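Local coordinates for EH1AB1 (Metagenome, PDB 6I8F), which hydrolyses esters, probably through the serine-nucleophile mechanism common to the alpha/beta hydrolases, at residues Pro75-Ile79 and Asp146-Ala150; Pro95-His101 and Gln127-Tyr133. All blocks are in the same frame, centred on the assembly; numbering follows the deposited sequence.

Contact 1 of 2, residues Pro75-Ile79 and Asp146-Ala150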
ATOM      1  N   PRO A  75     -18.978 -17.943  22.136  1.00 31.86           N
ATOM      2  CA  PRO A  75     -19.242 -17.703  23.557  1.00 32.17           C
ATOM      3  C   PRO A  75     -20.703 -17.960  23.968  1.00 31.75           C
ATOM      4  O   PRO A  75     -20.943 -18.483  25.037  1.00 31.49           O
ATOM      5  CB  PRO A  75     -18.911 -16.215  23.768  1.00 30.49           C
ATOM      6  CG  PRO A  75     -18.032 -15.842  22.593  1.00 31.95           C
ATOM      7  CD  PRO A  75     -18.459 -16.747  21.457  1.00 32.01           C
ATOM      8  N   ALA A  76     -21.657 -17.576  23.118  1.00 31.55           N
ATOM      9  CA  ALA A  76     -23.058 -17.623  23.489  1.00 32.73           C
ATOM     10  C   ALA A  76     -23.943 -18.168  22.360  1.00 34.07           C
ATOM     11  O   ALA A  76     -25.162 -18.051  22.443  1.00 36.75           O
ATOM     12  CB  ALA A  76     -23.491 -16.236  23.891  1.00 33.75           C
ATOM     13  N   SER A  77     -23.344 -18.762  21.321  1.00 31.70           N
ATOM     14  CA  SER A  77     -24.089 -19.247  20.159  1.00 30.75           C
ATOM     15  C   SER A  77     -23.140 -19.976  19.209  1.00 30.39           C
ATOM     16  O   SER A  77     -21.931 -20.014  19.413  1.00 29.93           O
ATOM     17  CB  SER A  77     -24.807 -18.128  19.424  1.00 30.37           C
ATOM     18  OG  SER A  77     -23.909 -17.382  18.608  1.00 32.82           O
ATOM     19  N   GLU A  78     -23.724 -20.549  18.159  1.00 30.30           N
ATOM     20  CA  GLU A  78     -22.961 -21.019  17.029  1.00 33.34           C
ATOM     21  C   GLU A  78     -22.429 -19.788  16.282  1.00 31.15           C
ATOM     22  O   GLU A  78     -23.106 -18.761  16.193  1.00 33.18           O
ATOM     23  CB  GLU A  78     -23.827 -21.902  16.128  1.00 34.69           C
ATOM     24  CG  GLU A  78     -23.014 -22.750  15.174  1.00 39.53           C
ATOM     25  CD  GLU A  78     -23.783 -23.297  13.987  1.00 42.05           C
ATOM     26  OE1 GLU A  78     -24.941 -22.884  13.784  1.00 45.71           O
ATOM     27  OE2 GLU A  78     -23.213 -24.133  13.264  1.00 48.51           O
ATOM     28  N   ILE A  79     -21.188 -19.882  15.807  1.00 29.27           N
ATOM     29  CA  ILE A  79     -20.660 -18.934  14.839  1.00 27.05           C
ATOM     30  C   ILE A  79     -20.391 -19.701  13.550  1.00 25.26           C
ATOM     31  O   ILE A  79     -19.671 -20.683  13.557  1.00 23.76           O
ATOM     32  CB  ILE A  79     -19.394 -18.233  15.356  1.00 28.49           C
ATOM     33  CG1 ILE A  79     -19.669 -17.473  16.658  1.00 28.24           C
ATOM     34  CG2 ILE A  79     -18.818 -17.320  14.276  1.00 28.58           C
ATOM     35  CD1 ILE A  79     -18.412 -17.123  17.420  1.00 29.54           C
ATOM     36  N   ASP A 146     -17.319  -9.743  20.795  1.00 21.97           N
ATOM     37  CA  ASP A 146     -17.047 -10.993  21.501  1.00 22.39           C
ATOM     38  C   ASP A 146     -16.923 -12.144  20.496  1.00 20.44           C
ATOM     39  O   ASP A 146     -15.993 -12.941  20.591  1.00 19.54           O
ATOM     40  CB  ASP A 146     -18.112 -11.312  22.556  1.00 24.12           C
ATOM     41  CG  ASP A 146     -18.015 -10.469  23.825  1.00 25.99           C
ATOM     42  OD1 ASP A 146     -17.000  -9.779  24.012  1.00 27.67           O
ATOM     43  OD2 ASP A 146     -18.957 -10.508  24.612  1.00 27.58           O
ATOM     44  N   ASP A 147     -17.860 -12.220  19.545  1.00 19.85           N
ATOM     45  CA  ASP A 147     -17.852 -13.260  18.509  1.00 20.35           C
ATOM     46  C   ASP A 147     -16.620 -13.110  17.616  1.00 19.76           C
ATOM     47  O   ASP A 147     -16.000 -14.098  17.256  1.00 20.52           O
ATOM     48  CB  ASP A 147     -19.129 -13.222  17.665  1.00 21.48           C
ATOM     49  CG  ASP A 147     -20.342 -13.789  18.379  1.00 21.46           C
ATOM     50  OD1 ASP A 147     -21.427 -13.777  17.779  1.00 22.18           O
ATOM     51  OD2 ASP A 147     -20.194 -14.229  19.542  1.00 22.15           O
ATOM     52  N   GLY A 148     -16.286 -11.869  17.247  1.00 20.69           N
ATOM     53  CA  GLY A 148     -15.133 -11.607  16.372  1.00 20.53           C
ATOM     54  C   GLY A 148     -13.846 -12.123  16.998  1.00 20.13           C
ATOM     55  O   GLY A 148     -13.043 -12.813  16.366  1.00 18.65           O
ATOM     56  N   ILE A 149     -13.668 -11.781  18.272  1.00 19.90           N
ATOM     57  CA  ILE A 149     -12.539 -12.234  19.052  1.00 20.46           C
ATOM     58  C   ILE A 149     -12.568 -13.766  19.157  1.00 20.47           C
ATOM     59  O   ILE A 149     -11.544 -14.395  18.915  1.00 20.60           O
ATOM     60  CB  ILE A 149     -12.503 -11.535  20.422  1.00 20.63           C
ATOM     61  CG1 ILE A 149     -12.255 -10.031  20.261  1.00 21.37           C
ATOM     62  CG2 ILE A 149     -11.462 -12.182  21.328  1.00 21.25           C
ATOM     63  CD1 ILE A 149     -12.539  -9.216  21.506  1.00 22.26           C
ATOM     64  N   ALA A 150     -13.723 -14.363  19.492  1.00 20.14           N
ATOM     65  CA  ALA A 150     -13.785 -15.829  19.682  1.00 20.74           C
ATOM     66  C   ALA A 150     -13.449 -16.550  18.364  1.00 20.67           C
ATOM     67  O   ALA A 150     -12.787 -17.581  18.374  1.00 21.28           O
ATOM     68  CB  ALA A 150     -15.129 -16.268  20.222  1.00 19.89           C
TER
HETATM   69  O   HOH W   1     -21.354 -16.513  20.400  1.00 24.18           O

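Contact 2 of 2, residues Pro95-His101 and Gln127-Tyr133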
ATOM      1  N   PRO A  95      -1.672 -19.188   4.117  1.00 20.15           N
ATOM      2  CA  PRO A  95      -1.863 -17.920   4.805  1.00 19.44           C
ATOM      3  C   PRO A  95      -3.367 -17.624   4.665  1.00 18.97           C
ATOM      4  O   PRO A  95      -3.967 -17.928   3.633  1.00 16.93           O
ATOM      5  CB  PRO A  95      -0.969 -16.898   4.087  1.00 20.60           C
ATOM      6  CG  PRO A  95      -0.166 -17.699   3.063  1.00 21.42           C
ATOM      7  CD  PRO A  95      -0.759 -19.089   2.972  1.00 21.26           C
ATOM      8  N   THR A  96      -3.968 -17.081   5.722  1.00 18.67           N
ATOM      9  CA  THR A  96      -5.419 -17.059   5.858  1.00 19.30           C
ATOM     10  C   THR A  96      -5.855 -15.697   6.403  1.00 18.56           C
ATOM     11  O   THR A  96      -5.296 -15.213   7.379  1.00 18.93           O
ATOM     12  CB  THR A  96      -5.905 -18.196   6.770  1.00 18.28           C
ATOM     13  OG1 THR A  96      -5.604 -19.445   6.141  1.00 18.08           O
ATOM     14  CG2 THR A  96      -7.388 -18.120   7.058  1.00 18.33           C
ATOM     15  N   LEU A  97      -6.871 -15.113   5.766  1.00 18.00           N
ATOM     16  CA  LEU A  97      -7.493 -13.884   6.238  1.00 17.71           C
ATOM     17  C   LEU A  97      -8.846 -14.221   6.863  1.00 17.69           C
ATOM     18  O   LEU A  97      -9.749 -14.689   6.161  1.00 17.65           O
ATOM     19  CB  LEU A  97      -7.670 -12.924   5.059  1.00 18.17           C
ATOM     20  CG  LEU A  97      -8.527 -11.683   5.326  1.00 18.52           C
ATOM     21  CD1 LEU A  97      -7.941 -10.838   6.441  1.00 19.10           C
ATOM     22  CD2 LEU A  97      -8.676 -10.852   4.063  1.00 18.89           C
ATOM     23  N   ILE A  98      -8.973 -13.961   8.168  1.00 16.61           N
ATOM     24  CA  ILE A  98     -10.251 -13.975   8.847  1.00 17.10           C
ATOM     25  C   ILE A  98     -10.932 -12.625   8.612  1.00 17.24           C
ATOM     26  O   ILE A  98     -10.436 -11.589   9.052  1.00 16.60           O
ATOM     27  CB  ILE A  98     -10.092 -14.298  10.343  1.00 17.78           C
ATOM     28  CG1 ILE A  98      -9.447 -15.673  10.525  1.00 19.08           C
ATOM     29  CG2 ILE A  98     -11.433 -14.189  11.063  1.00 17.26           C
ATOM     30  CD1 ILE A  98      -8.704 -15.845  11.817  1.00 20.94           C
ATOM     31  N   TYR A  99     -12.078 -12.678   7.923  1.00 17.41           N
ATOM     32  CA  TYR A  99     -12.785 -11.504   7.417  1.00 17.19           C
ATOM     33  C   TYR A  99     -14.121 -11.313   8.147  1.00 16.94           C
ATOM     34  O   TYR A  99     -14.924 -12.235   8.265  1.00 17.27           O
ATOM     35  CB  TYR A  99     -13.036 -11.605   5.909  1.00 17.15           C
ATOM     36  CG  TYR A  99     -13.443 -10.286   5.303  1.00 17.80           C
ATOM     37  CD1 TYR A  99     -14.775  -9.896   5.247  1.00 17.90           C
ATOM     38  CD2 TYR A  99     -12.490  -9.404   4.814  1.00 17.64           C
ATOM     39  CE1 TYR A  99     -15.144  -8.666   4.726  1.00 18.03           C
ATOM     40  CE2 TYR A  99     -12.847  -8.170   4.294  1.00 18.28           C
ATOM     41  CZ  TYR A  99     -14.176  -7.796   4.254  1.00 18.06           C
ATOM     42  OH  TYR A  99     -14.519  -6.580   3.731  1.00 18.81           O
ATOM     43  N   TYR A 100     -14.338 -10.072   8.593  1.00 16.23           N
ATOM     44  CA  TYR A 100     -15.530  -9.614   9.260  1.00 15.84           C
ATOM     45  C   TYR A 100     -16.253  -8.594   8.378  1.00 15.45           C
ATOM     46  O   TYR A 100     -15.751  -7.477   8.170  1.00 15.99           O
ATOM     47  CB  TYR A 100     -15.151  -8.967  10.594  1.00 15.88           C
ATOM     48  CG  TYR A 100     -14.256  -9.806  11.470  1.00 15.21           C
ATOM     49  CD1 TYR A 100     -14.732 -10.966  12.070  1.00 15.12           C
ATOM     50  CD2 TYR A 100     -12.948  -9.430  11.736  1.00 14.51           C
ATOM     51  CE1 TYR A 100     -13.936 -11.731  12.902  1.00 14.30           C
ATOM     52  CE2 TYR A 100     -12.140 -10.184  12.578  1.00 14.35           C
ATOM     53  CZ  TYR A 100     -12.638 -11.332  13.168  1.00 14.54           C
ATOM     54  OH  TYR A 100     -11.849 -12.079  14.002  1.00 15.84           O
ATOM     55  N   HIS A 101     -17.425  -8.983   7.860  1.00 15.44           N
ATOM     56  CA  HIS A 101     -18.262  -8.126   7.023  1.00 15.64           C
ATOM     57  C   HIS A 101     -18.640  -6.844   7.780  1.00 15.75           C
ATOM     58  O   HIS A 101     -18.681  -6.801   9.005  1.00 14.87           O
ATOM     59  CB  HIS A 101     -19.517  -8.880   6.550  1.00 15.92           C
ATOM     60  CG  HIS A 101     -20.530  -9.137   7.617  1.00 15.95           C
ATOM     61  ND1 HIS A 101     -21.393  -8.151   8.067  1.00 16.23           N
ATOM     62  CD2 HIS A 101     -20.833 -10.255   8.317  1.00 15.94           C
ATOM     63  CE1 HIS A 101     -22.160  -8.649   9.019  1.00 16.03           C
ATOM     64  NE2 HIS A 101     -21.840  -9.932   9.191  1.00 15.90           N
ATOM     65  N   GLN A 127      -6.173 -18.105   1.660  1.00 18.85           N
ATOM     66  CA  GLN A 127      -7.489 -18.533   2.125  1.00 18.81           C
ATOM     67  C   GLN A 127      -8.191 -17.328   2.767  1.00 17.63           C
ATOM     68  O   GLN A 127      -7.540 -16.565   3.461  1.00 17.51           O
ATOM     69  CB  GLN A 127      -7.349 -19.666   3.143  1.00 18.95           C
ATOM     70  CG  GLN A 127      -8.688 -20.095   3.726  1.00 20.20           C
ATOM     71  CD  GLN A 127      -8.628 -21.376   4.523  1.00 21.57           C
ATOM     72  OE1 GLN A 127      -9.494 -22.234   4.379  1.00 24.70           O
ATOM     73  NE2 GLN A 127      -7.641 -21.496   5.397  1.00 19.06           N
ATOM     74  N   VAL A 128      -9.495 -17.160   2.515  1.00 18.13           N
ATOM     75  CA  VAL A 128     -10.340 -16.222   3.282  1.00 17.42           C
ATOM     76  C   VAL A 128     -11.394 -17.030   4.057  1.00 18.16           C
ATOM     77  O   VAL A 128     -11.987 -18.003   3.549  1.00 18.17           O
ATOM     78  CB  VAL A 128     -10.987 -15.148   2.387  1.00 17.84           C
ATOM     79  CG1 VAL A 128     -11.872 -14.191   3.180  1.00 17.47           C
ATOM     80  CG2 VAL A 128      -9.933 -14.364   1.614  1.00 18.48           C
ATOM     81  N   ILE A 129     -11.600 -16.640   5.318  1.00 17.38           N
ATOM     82  CA  ILE A 129     -12.645 -17.213   6.156  1.00 17.14           C
ATOM     83  C   ILE A 129     -13.517 -16.070   6.659  1.00 16.57           C
ATOM     84  O   ILE A 129     -13.085 -15.326   7.530  1.00 15.53           O
ATOM     85  CB  ILE A 129     -12.072 -18.034   7.321  1.00 16.67           C
ATOM     86  CG1 ILE A 129     -11.129 -19.129   6.822  1.00 16.83           C
ATOM     87  CG2 ILE A 129     -13.208 -18.613   8.155  1.00 17.36           C
ATOM     88  CD1 ILE A 129     -10.424 -19.890   7.929  1.00 16.98           C
ATOM     89  N   SER A 130     -14.727 -15.974   6.090  1.00 16.71           N
ATOM     90  CA  SER A 130     -15.707 -14.943   6.419  1.00 17.20           C
ATOM     91  C   SER A 130     -16.562 -15.394   7.617  1.00 18.41           C
ATOM     92  O   SER A 130     -17.004 -16.543   7.680  1.00 18.70           O
ATOM     93  CB  SER A 130     -16.556 -14.648   5.212  1.00 16.98           C
ATOM     94  OG  SER A 130     -17.457 -13.595   5.488  1.00 16.96           O
ATOM     95  N   ILE A 131     -16.785 -14.484   8.568  1.00 18.60           N
ATOM     96  CA  ILE A 131     -17.366 -14.834   9.852  1.00 18.67           C
ATOM     97  C   ILE A 131     -18.766 -14.231   9.959  1.00 20.00           C
ATOM     98  O   ILE A 131     -18.973 -13.044   9.680  1.00 19.05           O
ATOM     99  CB  ILE A 131     -16.480 -14.378  11.029  1.00 18.06           C
ATOM    100  CG1 ILE A 131     -15.059 -14.951  10.961  1.00 17.00           C
ATOM    101  CG2 ILE A 131     -17.161 -14.705  12.355  1.00 18.80           C
ATOM    102  CD1 ILE A 131     -14.983 -16.450  10.966  1.00 17.17           C
ATOM    103  N   ASP A 132     -19.697 -15.074  10.406  1.00 21.13           N
ATOM    104  CA  ASP A 132     -21.078 -14.705  10.647  1.00 24.41           C
ATOM    105  C   ASP A 132     -21.250 -14.473  12.156  1.00 23.20           C
ATOM    106  O   ASP A 132     -21.616 -15.369  12.898  1.00 23.09           O
ATOM    107  CB  ASP A 132     -22.009 -15.791  10.109  1.00 27.14           C
ATOM    108  CG  ASP A 132     -23.401 -15.311   9.746  1.00 33.15           C
ATOM    109  OD1 ASP A 132     -23.688 -14.096   9.904  1.00 36.84           O
ATOM    110  OD2 ASP A 132     -24.192 -16.160   9.295  1.00 40.76           O
ATOM    111  N   TYR A 133     -20.912 -13.262  12.598  1.00 21.67           N
ATOM    112  CA  TYR A 133     -20.988 -12.887  13.999  1.00 19.47           C
ATOM    113  C   TYR A 133     -22.412 -12.401  14.325  1.00 19.77           C
ATOM    114  O   TYR A 133     -23.135 -11.900  13.443  1.00 18.40           O
ATOM    115  CB  TYR A 133     -19.925 -11.831  14.291  1.00 19.34           C
ATOM    116  CG  TYR A 133     -19.998 -10.593  13.433  1.00 18.51           C
ATOM    117  CD1 TYR A 133     -19.218 -10.459  12.292  1.00 17.40           C
ATOM    118  CD2 TYR A 133     -20.823  -9.542  13.779  1.00 17.68           C
ATOM    119  CE1 TYR A 133     -19.266  -9.320  11.512  1.00 16.62           C
ATOM    120  CE2 TYR A 133     -20.887  -8.396  13.009  1.00 17.11           C
ATOM    121  CZ  TYR A 133     -20.104  -8.280  11.874  1.00 17.37           C
ATOM    122  OH  TYR A 133     -20.173  -7.144  11.119  1.00 16.53           O
TER
HETATM  123  O   HOH W   2     -18.117 -11.815   7.364  1.00 17.66           O
HETATM  124  O   HOH W   3     -23.013 -11.742  10.859  1.00 17.69           O

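Contact 1 of 2, residues Pro75-Ile79 and Asp146-Ala150
P75 and I79 meet D147 and A150 where the end of a beta hairpin reaches a helix of the alpha/beta hydrolase fold. The turn joins the antiparallel strands 66-73 and 78-85 at the margin of the sheet, and the backbone of I79 is hydrogen-bonded to F72 of the first strand. Helix 143-157 runs past this corner, presenting D147 and A150 one turn apart.

The side chain of D147 makes the central approach. Its CB packs against I79 CD1 at 4.0 Å. The next atom, CG, lies anti to the carbonyl carbon (chi1 -75°) and beside the backbone N, a setting that brings the carboxylate across the CG1-CD1 arm of I79, between the helix and the turn. D147 CG touches that arm, 4.0 Å from I79 CD1 and close to CG1 as well. OD1 forms a salt bridge with R134 NE. OD2 comes within 3.6 Å of P75 CD and accepts a hydrogen bond from water 1 at 2.7 Å. That water also receives the bond of A76 N at 2.9 Å, so the helix carboxylate is tied to the turn backbone through solvent. With an alanine here, R134 would probably lose its carboxylate mate, the water its anchor on the helix, and I79 the group lying across its arm.

The rest of the direct side-chain packing is mainly apolar. The CD and CG edge of the P75 ring leans on the methyl of A150, with P75 CD 3.6 Å from A150 CB. I79 CD1 reaches the same methyl more loosely. Within the turn, S77 OG donates to E78 O at 2.9 Å, from well above the carbonyl plane. Water 1 gives S77 OG a longer bond of 3.2 Å.

Contact 2 of 2, residues Pro95-His101 and Gln127-Tyr133
H101 and Y133 stack as offset rings, their centroids 4.4 Å apart and their planes inclined by 12°. The hydroxyl of Y133 lies over one face of the imidazole and donates to H101 O at 2.6 Å. Y133 CG sits between its backbone N and carbonyl carbon (chi1 56°), which swings the phenol across to H101, within reach of its carbonyl oxygen. Water 3 lies at the edge of the imidazole, hydrogen-bonded to H101 NE2, and donates to D132 OD1 and Y133 O.

The pair follows directly on strands 95-100 and 127-132, parallel neighbours in the central sheet. With helix 114-124 they form a beta-alpha-beta crossover of the alpha/beta hydrolase fold; H101 opens an HGGG sequence, whose glycines in related esterases help form the oxyanion hole. The ladder has nearly straight bonds from L97 N to Q127 O (2.8 Å), I129 N to L97 O (2.8 Å) and Y99 N to I129 O (2.9 Å), while I131 N meets Y99 O with a more bent N-H. Next to that last bond, water 2 accepts from H101 N and donates to I131 O.

On one face of the sheet, I98 CG2 packs on I131 CG1 at 3.7 Å, and the Y100 ring lies alongside I131; helix 143-157 adds F152 and I155. On the other, Y99 CB meets V128 CG1. At the far end Q127 NE2 donates to T96 OG1 at 3.0 Å, in the plane of its amide, and also to F162 O, while R83 holds Q127 OE1. T96 OG1 is in turn hydrogen-bonded to L94 O.

Overall arrangement
The centres of contacts 1 and 2 are 14 Å apart, and along the chain contact 2 is nested inside the loop that contact 1 closes. Both reach the same sheet, where strands 78-85 and 127-132 are antiparallel neighbours, and I79 CG2 touches I131 CG2 at 3.6 Å. Helix 143-157 provides a second join, with D147 CB 3.7 Å from Y133 CB and a weak hydrogen bond from Y100 OH to G148 O, 2.7 Å long. Contact 2 lies nearer the chain centre (about 10 Å, against about 17 Å) and reaches toward the probable active site: Y99 OH is hydrogen-bonded to D174, within the likely nucleophile elbow carrying S175.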